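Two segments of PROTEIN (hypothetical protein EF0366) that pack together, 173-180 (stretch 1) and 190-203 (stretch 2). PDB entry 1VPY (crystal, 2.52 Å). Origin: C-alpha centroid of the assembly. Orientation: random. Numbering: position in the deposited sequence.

Stretch 1 (173-180) QFSLVIVD
Stretch 2, residues 190-203: PFYPYVTNPNLVLF

Strands 178-180 and 201-203 are extended (Ile 178 phi/psi -81/122, Phe 203 -99/144) and run parallel (11° between N-to-C directions), their axes 6.0 Å apart at closest approach. The register is fixed by the bridge of Ile 178 with Phe 203, CA to CA 4.7 Å: Ile 178 N donates to Leu 202 O (2.9 Å, 149°), while Phe 203 CA approaches Ile 178 O at 3.3 Å.

Ile 178 and Phe 203 project from the same sheet face. With chi1 m (-52°) and chi2 t (165°), Ile 178 places CD1 over the Phe 203 ring, 4.0 Å from CD1 to the centroid, and CG2 over the Phe 191 ring, 4.1 Å from CG2 to its centroid. Phe 203 is m (-80°, chi2 -87°); Phe 191 is t (chi2 81°). CD1 of Ile 178 also meets Val 201 CG1 at 3.6 Å.

Upstream, where no beta bridge joins the two stretches, the direct hydrogen bonds between them all involve a polar side chain. Thr 196, in the p rotamer, points toward stretch 1; its OG1 donates to Phe 174 O (2.6 Å) and accepts from Leu 176 N (2.8 Å, 171°), thus bracketing Ser 175. Ser 175, chi1 t, directs OG to Leu 200 O (2.6 Å). Water 1 donates to Ser 175 OG and Leu 176 O and accepts from Leu 202 N, each at 2.7 Å.

Asn 197 (t, chi2 -16°) opens a type I turn to Leu 200: ND2 reaches Gln 173 O (3.0 Å), while OD1 accepts from Asn 199 N (2.9 Å).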

# COMPACT_ATOMS: atom_id res chain seq x y z
N GLN A 173 11.21 2.02 -10.83
CA GLN A 173 11.03 0.87 -9.94
C GLN A 173 9.89 1.08 -8.93
O GLN A 173 9.93 0.54 -7.81
CB GLN A 173 12.33 0.49 -9.21
CG GLN A 173 13.47 0.04 -10.10
CD GLN A 173 14.45 1.17 -10.42
OE1 GLN A 173 14.37 2.27 -9.87
NE2 GLN A 173 15.39 0.88 -11.31
N PHE A 174 8.89 1.86 -9.31
CA PHE A 174 7.72 2.06 -8.46
C PHE A 174 6.83 0.83 -8.57
O PHE A 174 6.61 0.32 -9.68
CB PHE A 174 6.94 3.31 -8.85
CG PHE A 174 7.54 4.60 -8.36
CD1 PHE A 174 8.14 4.68 -7.11
CD2 PHE A 174 7.48 5.75 -9.15
CE1 PHE A 174 8.69 5.88 -6.65
CE2 PHE A 174 8.03 6.95 -8.70
CZ PHE A 174 8.63 7.02 -7.46
N SER A 175 6.35 0.34 -7.43
CA SER A 175 5.39 -0.75 -7.43
C SER A 175 3.97 -0.15 -7.47
O SER A 175 3.45 0.30 -6.44
CB SER A 175 5.59 -1.63 -6.20
OG SER A 175 4.64 -2.68 -6.19
N LEU A 176 3.36 -0.11 -8.65
CA LEU A 176 2.05 0.54 -8.78
C LEU A 176 0.97 -0.31 -8.13
O LEU A 176 0.75 -1.46 -8.53
CB LEU A 176 1.70 0.84 -10.24
CG LEU A 176 0.35 1.52 -10.47
CD1 LEU A 176 0.34 2.97 -9.99
CD2 LEU A 176 -0.04 1.45 -11.95
N VAL A 177 0.31 0.26 -7.13
CA VAL A 177 -0.64 -0.48 -6.32
C VAL A 177 -1.88 -0.88 -7.12
O VAL A 177 -2.57 -0.02 -7.69
CB VAL A 177 -1.00 0.30 -5.04
CG1 VAL A 177 -2.20 -0.33 -4.35
CG2 VAL A 177 0.21 0.35 -4.08
N ILE A 178 -2.14 -2.18 -7.18
CA ILE A 178 -3.35 -2.67 -7.84
C ILE A 178 -4.52 -2.54 -6.87
O ILE A 178 -4.47 -3.09 -5.77
CB ILE A 178 -3.21 -4.13 -8.32
CG1 ILE A 178 -1.93 -4.28 -9.16
CG2 ILE A 178 -4.45 -4.52 -9.12
CD1 ILE A 178 -1.50 -5.69 -9.38
N VAL A 179 -5.55 -1.80 -7.29
CA VAL A 179 -6.64 -1.46 -6.38
C VAL A 179 -8.03 -1.98 -6.75
O VAL A 179 -8.48 -1.85 -7.89
CB VAL A 179 -6.73 0.06 -6.11
CG1 VAL A 179 -5.51 0.54 -5.37
CG2 VAL A 179 -6.95 0.85 -7.43
N ASP A 180 -8.70 -2.57 -5.77
CA ASP A 180 -10.13 -2.82 -5.85
C ASP A 180 -10.79 -1.80 -4.95
O ASP A 180 -10.49 -1.73 -3.76
CB ASP A 180 -10.48 -4.24 -5.41
CG ASP A 180 -11.92 -4.59 -5.71
OD1 ASP A 180 -12.30 -4.56 -6.91
OD2 ASP A 180 -12.68 -4.86 -4.76
N PRO A 190 -9.79 1.96 -12.05
CA PRO A 190 -10.03 0.55 -12.34
C PRO A 190 -9.20 -0.41 -11.49
O PRO A 190 -8.31 0.02 -10.75
CB PRO A 190 -9.67 0.42 -13.83
CG PRO A 190 -8.81 1.63 -14.15
CD PRO A 190 -8.77 2.53 -12.94
N PHE A 191 -9.52 -1.70 -11.57
CA PHE A 191 -8.72 -2.76 -10.98
C PHE A 191 -7.78 -3.25 -12.08
O PHE A 191 -8.19 -4.01 -12.95
CB PHE A 191 -9.63 -3.88 -10.48
CG PHE A 191 -8.90 -5.06 -9.91
CD1 PHE A 191 -8.42 -5.04 -8.60
CD2 PHE A 191 -8.71 -6.21 -10.67
CE1 PHE A 191 -7.76 -6.14 -8.07
CE2 PHE A 191 -8.06 -7.31 -10.14
CZ PHE A 191 -7.58 -7.27 -8.83
N TYR A 192 -6.53 -2.80 -12.04
CA TYR A 192 -5.61 -2.94 -13.17
C TYR A 192 -4.40 -3.82 -12.84
O TYR A 192 -3.32 -3.29 -12.53
CB TYR A 192 -5.14 -1.56 -13.62
CG TYR A 192 -4.77 -1.45 -15.08
CD1 TYR A 192 -5.75 -1.25 -16.06
CD2 TYR A 192 -3.44 -1.54 -15.49
CE1 TYR A 192 -5.41 -1.14 -17.41
CE2 TYR A 192 -3.09 -1.44 -16.84
CZ TYR A 192 -4.08 -1.23 -17.79
OH TYR A 192 -3.74 -1.12 -19.12
N PRO A 193 -4.55 -5.15 -12.94
CA PRO A 193 -3.51 -6.07 -12.48
C PRO A 193 -2.33 -6.12 -13.45
O PRO A 193 -2.40 -6.78 -14.49
CB PRO A 193 -4.23 -7.43 -12.40
CG PRO A 193 -5.34 -7.34 -13.38
CD PRO A 193 -5.71 -5.87 -13.53
N TYR A 194 -1.25 -5.43 -13.10
CA TYR A 194 -0.07 -5.29 -13.95
C TYR A 194 1.13 -5.11 -13.04
O TYR A 194 1.06 -4.33 -12.08
CB TYR A 194 -0.21 -4.06 -14.86
CG TYR A 194 0.93 -3.88 -15.84
CD1 TYR A 194 2.13 -3.26 -15.46
CD2 TYR A 194 0.83 -4.34 -17.16
CE1 TYR A 194 3.18 -3.11 -16.35
CE2 TYR A 194 1.87 -4.19 -18.06
CZ TYR A 194 3.05 -3.58 -17.65
OH TYR A 194 4.08 -3.44 -18.54
N VAL A 195 2.23 -5.80 -13.34
CA VAL A 195 3.45 -5.70 -12.54
C VAL A 195 4.38 -4.62 -13.07
O VAL A 195 4.90 -4.74 -14.17
CB VAL A 195 4.22 -7.03 -12.50
CG1 VAL A 195 5.44 -6.90 -11.62
CG2 VAL A 195 3.33 -8.15 -11.99
N THR A 196 4.59 -3.56 -12.29
CA THR A 196 5.50 -2.48 -12.67
C THR A 196 6.88 -2.70 -12.06
O THR A 196 7.88 -2.22 -12.58
CB THR A 196 5.00 -1.13 -12.20
OG1 THR A 196 4.81 -1.18 -10.78
CG2 THR A 196 3.68 -0.78 -12.87
N ASN A 197 6.91 -3.40 -10.94
CA ASN A 197 8.15 -3.79 -10.30
C ASN A 197 8.11 -5.28 -9.98
O ASN A 197 7.46 -5.68 -9.02
CB ASN A 197 8.40 -2.96 -9.04
CG ASN A 197 9.73 -3.29 -8.37
OD1 ASN A 197 10.36 -4.32 -8.65
ND2 ASN A 197 10.17 -2.41 -7.48
N PRO A 198 8.79 -6.10 -10.79
CA PRO A 198 8.79 -7.55 -10.61
C PRO A 198 9.31 -8.04 -9.25
O PRO A 198 9.26 -9.24 -8.98
CB PRO A 198 9.70 -8.06 -11.74
CG PRO A 198 10.49 -6.88 -12.16
CD PRO A 198 9.60 -5.70 -11.96
N ASN A 199 9.78 -7.12 -8.41
CA ASN A 199 10.32 -7.49 -7.10
C ASN A 199 9.28 -7.46 -6.01
O ASN A 199 9.48 -8.05 -4.94
CB ASN A 199 11.48 -6.59 -6.69
CG ASN A 199 12.76 -6.92 -7.43
OD1 ASN A 199 13.28 -8.04 -7.33
ND2 ASN A 199 13.27 -5.95 -8.17
N LEU A 200 8.18 -6.77 -6.27
CA LEU A 200 7.07 -6.68 -5.33
C LEU A 200 5.84 -6.02 -5.94
O LEU A 200 5.92 -4.93 -6.52
CB LEU A 200 7.49 -5.96 -4.03
CG LEU A 200 7.72 -4.44 -3.98
CD1 LEU A 200 7.56 -3.98 -2.55
CD2 LEU A 200 9.10 -4.05 -4.53
N VAL A 201 4.71 -6.71 -5.82
CA VAL A 201 3.42 -6.18 -6.20
C VAL A 201 2.59 -6.03 -4.94
O VAL A 201 2.57 -6.92 -4.08
CB VAL A 201 2.70 -7.12 -7.19
CG1 VAL A 201 1.22 -6.78 -7.32
CG2 VAL A 201 3.36 -7.04 -8.53
N LEU A 202 1.91 -4.89 -4.82
CA LEU A 202 0.99 -4.67 -3.72
C LEU A 202 -0.43 -4.48 -4.24
O LEU A 202 -0.69 -3.63 -5.11
CB LEU A 202 1.42 -3.48 -2.86
CG LEU A 202 0.58 -3.15 -1.61
CD1 LEU A 202 0.63 -4.27 -0.57
CD2 LEU A 202 1.02 -1.84 -1.00
N PHE A 203 -1.33 -5.30 -3.69
CA PHE A 203 -2.78 -5.17 -3.86
C PHE A 203 -3.34 -4.47 -2.65
O PHE A 203 -2.88 -4.71 -1.53
CB PHE A 203 -3.42 -6.55 -3.91
CG PHE A 203 -3.30 -7.25 -5.23
CD1 PHE A 203 -4.25 -7.03 -6.23
CD2 PHE A 203 -2.26 -8.14 -5.46
CE1 PHE A 203 -4.15 -7.67 -7.45
CE2 PHE A 203 -2.15 -8.79 -6.68
CZ PHE A 203 -3.10 -8.56 -7.67
O HOH W 1 2.02 -3.13 -6.82
O HOH W 2 -5.59 -1.01 -10.26